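Local coordinates for Beta/alpha-amylase (Paenibacillus polymyxa, PDB 3VOC), which hydrolyses alpha-1,4-glucosidic linkages of starch, this chain being the beta-amylase part that removes successive maltose units from non-reducing chain ends, at residues W175-R180 with L283-M287; A64-K68 with F144-I150. All coordinates share one frame; numbering follows the deposited sequence.

Interaction 1. Residues W175-R180 with L283-M287; sequences WSYPGR and LHWQM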
loop_
_atom_site.group_PDB
_atom_site.type_symbol
_atom_site.label_atom_id
_atom_site.label_comp_id
_atom_site.label_asym_id
_atom_site.label_seq_id
_atom_site.Cartn_x
_atom_site.Cartn_y
_atom_site.Cartn_z
ATOM N N TRP A 175 4.995 11.817 -14.649
ATOM C CA TRP A 175 5.821 11.894 -13.441
ATOM C C TRP A 175 7.196 11.277 -13.685
ATOM O O TRP A 175 7.302 10.253 -14.340
ATOM C CB TRP A 175 5.138 11.171 -12.277
ATOM C CG TRP A 175 5.981 11.096 -11.050
ATOM C CD1 TRP A 175 6.067 12.036 -10.066
ATOM C CD2 TRP A 175 6.887 10.041 -10.688
ATOM N NE1 TRP A 175 6.977 11.629 -9.105
ATOM C CE2 TRP A 175 7.488 10.409 -9.462
ATOM C CE3 TRP A 175 7.258 8.827 -11.286
ATOM C CZ2 TRP A 175 8.434 9.596 -8.809
ATOM C CZ3 TRP A 175 8.201 8.016 -10.636
ATOM C CH2 TRP A 175 8.777 8.407 -9.411
ATOM N N SER A 176 8.236 11.908 -13.146
ATOM C CA SER A 176 9.537 11.252 -12.977
ATOM C C SER A 176 10.137 11.662 -11.640
ATOM O O SER A 176 9.887 12.760 -11.134
ATOM C CB SER A 176 10.495 11.582 -14.137
ATOM O OG SER A 176 10.712 12.972 -14.203
ATOM N N TYR A 177 10.908 10.763 -11.043
ATOM C CA TYR A 177 11.528 11.032 -9.754
ATOM C C TYR A 177 12.457 12.249 -9.930
ATOM O O TYR A 177 13.095 12.368 -10.976
ATOM C CB TYR A 177 12.307 9.792 -9.325
ATOM C CG TYR A 177 12.904 9.859 -7.940
ATOM C CD1 TYR A 177 12.109 9.642 -6.806
ATOM C CD2 TYR A 177 14.272 10.115 -7.761
ATOM C CE1 TYR A 177 12.654 9.696 -5.532
ATOM C CE2 TYR A 177 14.841 10.159 -6.479
ATOM C CZ TYR A 177 14.015 9.946 -5.371
ATOM O OH TYR A 177 14.535 9.995 -4.105
ATOM N N PRO A 178 12.514 13.167 -8.943
ATOM C CA PRO A 178 11.838 13.196 -7.639
ATOM C C PRO A 178 10.593 14.098 -7.604
ATOM O O PRO A 178 10.385 14.807 -6.627
ATOM C CB PRO A 178 12.915 13.798 -6.738
ATOM C CG PRO A 178 13.574 14.868 -7.662
ATOM C CD PRO A 178 13.434 14.318 -9.091
ATOM N N GLY A 179 9.785 14.073 -8.661
ATOM C CA GLY A 179 8.562 14.889 -8.721
ATOM C C GLY A 179 7.672 14.584 -7.525
ATOM O O GLY A 179 7.564 13.428 -7.090
ATOM N N ARG A 180 7.046 15.608 -6.961
ATOM C CA ARG A 180 6.188 15.371 -5.794
ATOM C C ARG A 180 4.931 14.616 -6.203
ATOM O O ARG A 180 4.209 14.097 -5.348
ATOM C CB ARG A 180 5.803 16.672 -5.083
ATOM C CG ARG A 180 5.010 17.620 -5.940
ATOM C CD ARG A 180 3.896 18.374 -5.196
ATOM N NE ARG A 180 3.150 19.065 -6.246
ATOM C CZ ARG A 180 1.849 18.957 -6.481
ATOM N NH1 ARG A 180 1.055 18.260 -5.669
ATOM N NH2 ARG A 180 1.332 19.591 -7.524
ATOM N N LEU A 283 6.857 7.644 1.016
ATOM C CA LEU A 283 6.949 8.762 0.080
ATOM C C LEU A 283 8.059 9.696 0.570
ATOM O O LEU A 283 7.811 10.805 1.058
ATOM C CB LEU A 283 5.579 9.439 -0.061
ATOM C CG LEU A 283 4.465 8.505 -0.591
ATOM C CD1 LEU A 283 3.107 9.186 -0.489
ATOM C CD2 LEU A 283 4.749 8.126 -2.068
ATOM N N HIS A 284 9.287 9.186 0.452
ATOM C CA HIS A 284 10.462 9.691 1.149
ATOM C C HIS A 284 11.122 10.905 0.485
ATOM O O HIS A 284 12.030 11.499 1.062
ATOM C CB HIS A 284 11.508 8.568 1.317
ATOM C CG HIS A 284 11.967 7.963 0.020
ATOM N ND1 HIS A 284 12.921 8.553 -0.786
ATOM C CD2 HIS A 284 11.597 6.822 -0.611
ATOM C CE1 HIS A 284 13.110 7.809 -1.862
ATOM N NE2 HIS A 284 12.317 6.753 -1.783
ATOM N N TRP A 285 10.675 11.264 -0.712
ATOM C CA TRP A 285 11.311 12.368 -1.443
ATOM C C TRP A 285 10.509 13.664 -1.331
ATOM O O TRP A 285 9.307 13.630 -1.053
ATOM C CB TRP A 285 11.586 11.969 -2.895
ATOM C CG TRP A 285 10.398 11.582 -3.731
ATOM C CD1 TRP A 285 9.780 12.354 -4.674
ATOM C CD2 TRP A 285 9.735 10.302 -3.765
ATOM N NE1 TRP A 285 8.756 11.645 -5.265
ATOM C CE2 TRP A 285 8.714 10.386 -4.732
ATOM C CE3 TRP A 285 9.904 9.099 -3.064
ATOM C CZ2 TRP A 285 7.849 9.315 -5.015
ATOM C CZ3 TRP A 285 9.037 8.023 -3.345
ATOM C CH2 TRP A 285 8.025 8.151 -4.309
ATOM N N GLN A 286 11.183 14.803 -1.510
ATOM C CA GLN A 286 10.602 16.134 -1.214
ATOM C C GLN A 286 10.177 16.323 0.248
ATOM O O GLN A 286 9.361 17.197 0.565
ATOM C CB GLN A 286 9.446 16.474 -2.170
ATOM C CG GLN A 286 9.802 16.317 -3.650
ATOM C CD GLN A 286 11.032 17.127 -4.062
ATOM O OE1 GLN A 286 11.492 18.005 -3.331
ATOM N NE2 GLN A 286 11.581 16.815 -5.227
ATOM N N MET A 287 10.738 15.518 1.149
ATOM C CA MET A 287 10.417 15.666 2.555
ATOM C C MET A 287 10.869 17.030 3.083
ATOM O O MET A 287 10.093 17.718 3.744
ATOM C CB MET A 287 11.030 14.527 3.399
ATOM C CG MET A 287 10.277 13.189 3.262
ATOM S SD MET A 287 11.182 11.861 4.091
ATOM C CE MET A 287 10.980 12.337 5.818
#

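Interaction 2. Residues A64-K68 with F144-I150; sequences ANAVK and FAGYKSI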
loop_
_atom_site.group_PDB
_atom_site.type_symbol
_atom_site.label_atom_id
_atom_site.label_comp_id
_atom_site.label_asym_id
_atom_site.label_seq_id
_atom_site.Cartn_x
_atom_site.Cartn_y
_atom_site.Cartn_z
ATOM N N ALA A 64 -0.053 -21.963 -3.679
ATOM C CA ALA A 64 -0.096 -22.267 -2.256
ATOM C C ALA A 64 0.348 -23.698 -1.963
ATOM O O ALA A 64 1.060 -23.939 -0.979
ATOM C CB ALA A 64 -1.491 -21.985 -1.658
ATOM N N ASN A 65 -0.069 -24.637 -2.815
ATOM C CA ASN A 65 0.380 -26.037 -2.700
ATOM C C ASN A 65 1.901 -26.179 -2.760
ATOM O O ASN A 65 2.479 -26.926 -1.980
ATOM C CB ASN A 65 -0.236 -26.901 -3.801
ATOM C CG ASN A 65 -1.691 -27.225 -3.543
ATOM O OD1 ASN A 65 -2.207 -26.977 -2.458
ATOM N ND2 ASN A 65 -2.374 -27.770 -4.560
ATOM N N ALA A 66 2.538 -25.481 -3.703
ATOM C CA ALA A 66 4.006 -25.503 -3.829
ATOM C C ALA A 66 4.678 -24.951 -2.556
ATOM O O ALA A 66 5.635 -25.547 -2.015
ATOM C CB ALA A 66 4.464 -24.727 -5.080
ATOM N N VAL A 67 4.155 -23.833 -2.066
ATOM C CA VAL A 67 4.689 -23.195 -0.851
ATOM C C VAL A 67 4.558 -24.158 0.348
ATOM O O VAL A 67 5.527 -24.383 1.079
ATOM C CB VAL A 67 4.037 -21.802 -0.592
ATOM C CG1 VAL A 67 4.384 -21.256 0.814
ATOM C CG2 VAL A 67 4.465 -20.803 -1.670
ATOM N N LYS A 68 3.373 -24.752 0.501
ATOM C CA LYS A 68 3.103 -25.743 1.554
ATOM C C LYS A 68 4.037 -26.956 1.474
ATOM O O LYS A 68 4.587 -27.393 2.482
ATOM C CB LYS A 68 1.662 -26.241 1.430
ATOM C CG LYS A 68 1.293 -27.282 2.470
ATOM C CD LYS A 68 -0.133 -27.747 2.282
ATOM C CE LYS A 68 -0.477 -28.760 3.351
ATOM N NZ LYS A 68 0.065 -30.120 3.016
ATOM N N PHE A 144 -9.925 -20.951 0.395
ATOM C CA PHE A 144 -8.664 -21.208 1.065
ATOM C C PHE A 144 -8.763 -21.605 2.531
ATOM O O PHE A 144 -7.733 -21.752 3.200
ATOM C CB PHE A 144 -7.710 -20.036 0.842
ATOM C CG PHE A 144 -7.187 -19.977 -0.565
ATOM C CD1 PHE A 144 -5.963 -20.549 -0.892
ATOM C CD2 PHE A 144 -7.951 -19.396 -1.585
ATOM C CE1 PHE A 144 -5.488 -20.510 -2.202
ATOM C CE2 PHE A 144 -7.475 -19.360 -2.901
ATOM C CZ PHE A 144 -6.255 -19.916 -3.205
ATOM N N ALA A 145 -9.989 -21.793 3.015
ATOM C CA ALA A 145 -10.254 -22.275 4.376
ATOM C C ALA A 145 -9.477 -23.562 4.686
ATOM O O ALA A 145 -8.952 -23.721 5.789
ATOM C CB ALA A 145 -11.771 -22.490 4.583
ATOM N N GLY A 146 -9.377 -24.464 3.705
ATOM C CA GLY A 146 -8.607 -25.716 3.879
ATOM C C GLY A 146 -7.090 -25.525 3.972
ATOM O O GLY A 146 -6.352 -26.471 4.232
ATOM N N TYR A 147 -6.627 -24.296 3.751
ATOM C CA TYR A 147 -5.205 -23.957 3.845
ATOM C C TYR A 147 -4.904 -23.178 5.126
ATOM O O TYR A 147 -3.844 -22.542 5.252
ATOM C CB TYR A 147 -4.801 -23.077 2.657
ATOM C CG TYR A 147 -4.731 -23.802 1.338
ATOM C CD1 TYR A 147 -3.521 -24.306 0.873
ATOM C CD2 TYR A 147 -5.872 -23.983 0.553
ATOM C CE1 TYR A 147 -3.440 -24.975 -0.336
ATOM C CE2 TYR A 147 -5.802 -24.655 -0.668
ATOM C CZ TYR A 147 -4.577 -25.138 -1.108
ATOM O OH TYR A 147 -4.478 -25.817 -2.309
ATOM N N LYS A 148 -5.833 -23.219 6.078
ATOM C CA LYS A 148 -5.731 -22.373 7.286
ATOM C C LYS A 148 -4.387 -22.518 8.024
ATOM O O LYS A 148 -3.765 -21.519 8.399
ATOM C CB LYS A 148 -6.937 -22.625 8.207
ATOM C CG LYS A 148 -6.770 -22.164 9.619
ATOM C CD LYS A 148 -7.889 -22.691 10.498
ATOM C CE LYS A 148 -7.646 -22.292 11.949
ATOM N NZ LYS A 148 -8.187 -20.948 12.214
ATOM N N SER A 149 -3.911 -23.753 8.184
ATOM C CA SER A 149 -2.682 -23.986 8.939
ATOM C C SER A 149 -1.410 -23.385 8.314
ATOM O O SER A 149 -0.410 -23.218 9.010
ATOM C CB SER A 149 -2.446 -25.473 9.160
ATOM O OG SER A 149 -1.982 -26.097 7.976
ATOM N N ILE A 150 -1.424 -23.079 7.025
ATOM C CA ILE A 150 -0.219 -22.496 6.420
ATOM C C ILE A 150 -0.251 -20.969 6.268
ATOM O O ILE A 150 0.752 -20.368 5.866
ATOM C CB ILE A 150 0.156 -23.169 5.078
ATOM C CG1 ILE A 150 -0.770 -22.693 3.951
ATOM C CG2 ILE A 150 0.196 -24.718 5.248
ATOM C CD1 ILE A 150 -0.208 -22.922 2.549
#

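Interaction 1. Residues W175-R180 with L283-M287
Side-chain N-H groups of Trp285 and Gln286 bind consecutive backbone carbonyls of the 175-180 loop. Gln286 NE2 gives a nearly straight bond to Pro178 O, 2.7 Å long with an N-H...O angle of 174°; the oxygen lies in the amide plane, and NE2 also reaches Pro333 O, which would help to fix the rotation of the amide. Trp285 NE1 donates to Gly179 O at 2.8 Å, in its own ring plane. That oxygen takes a second indole: Trp175 NE1 lies 2.8 Å from Gly179 O, at the opposite face of the carbonyl plane, so two ring donors grip one acceptor.

The aromatic contacts centre on the Trp285 indole. Tyr177 turns its edge to the indole face, a T-shaped pair with planes at 62°, and Tyr177 CE1 stands 3.4 Å from Trp285 CG. The Tyr177 ring reaches over because its CG is anti to the backbone N (chi1 -174°). The indole turns its edge to the His284 imidazole, CE3 standing over the centre of that ring; His284 ND1 is hydrogen-bonded to Ser336, while Tyr177 OH approaches the imidazole edge, 3.4 Å from His284 CE1.

Apolar contacts add to this: the two indoles meet obliquely, Trp175 CZ2 3.8 Å from Trp285 CZ2, and Pro178, preceded by a cis peptide, sets CB 4.0 Å from Trp285 CD1. A leucine in place of Trp285 would probably leave Gly179 O with one indole donor instead of two and remove both the face under the Tyr177 edge and the CE3 edge over the His284 ring.

The two loops follow barrel strands 153-156 and 275-279, at the C-terminal ends where TIM-barrel enzymes carry their active sites; His284 is a probable substrate-binding residue, as in related family 14 beta-amylases.

Interaction 2. Residues A64-K68 with F144-I150
Ala64 CB and Ile150 CD1 mark the tightly packed part of this contact. The methyl of Ala64 points at the 144-150 segment and meets two aromatic rings: Tyr147 CE1 lies 3.8 Å from Ala64 CB, approached obliquely, while Phe144 presents its ring edge, with CE1 4.3 Å from the same CB. Ile150 comes in from the other end of the segment. Its CG1 branch sits between the backbone N and the carbonyl carbon (chi1 76°), and an extended second torsion carries CD1 toward the helix, 3.9 Å from Ala64 O and 4.0 Å from Lys68 CB. Residues 64 and 68 are one helical turn apart, joined by the Lys68 N to Ala64 O bond, and CD1 thus touches both of them. Trp74 of strand 73-79 packs against Ala64 and Ile150 alike, closing this apolar cluster on the barrel side.

The arrangement belongs to the outer layer of the TIM barrel: helix 58-69 precedes the third strand, and the 3-10 segment 145-150 leads from helix 127-144 into the fourth, so the contact joins the C-terminal part of the helix before the third strand to the connection that enters the fourth.

Toward solvent the contact is more polar and more exposed. Tyr147 OH donates a 2.6 Å hydrogen bond to Asn65 OD1, which lies at the edge of the phenol ring; the hydroxyl stands 39° out of the carbonyl plane. Tyr147 CG is anti to its carbonyl carbon, which carries the ring across to the helix. The amide and ring planes differ by 27°. Lys68 adds only its aliphatic stem, loosely: Lys68 CG rests 3.9 Å from Ile150 CG2, and the chain runs extended as far as CE, bends at its last torsion, and leads the ammonium away from the 144-150 segment.

How the interactions relate
Interactions 1 and 2 lie on opposite sides of the chain's centre, their own centres 39 Å apart and their nearest atoms about 29 Å apart, so neither touches the other. Both adjoin the same barrel strand: the chain enters strand 153-156 from the 144-150 segment of interaction 2 and, beyond it, runs on to the 175-180 loop of interaction 1. Interaction 1 adjoins the probable substrate site, with the His284 side chain about 6 Å from that of Ala361, about 7 Å from that of Thr322, and about 4 Å from a bound glycerol. Interaction 2 is remote structural packing; the Phe144 side chain is about 12 Å from that of calcium-binding Glu48.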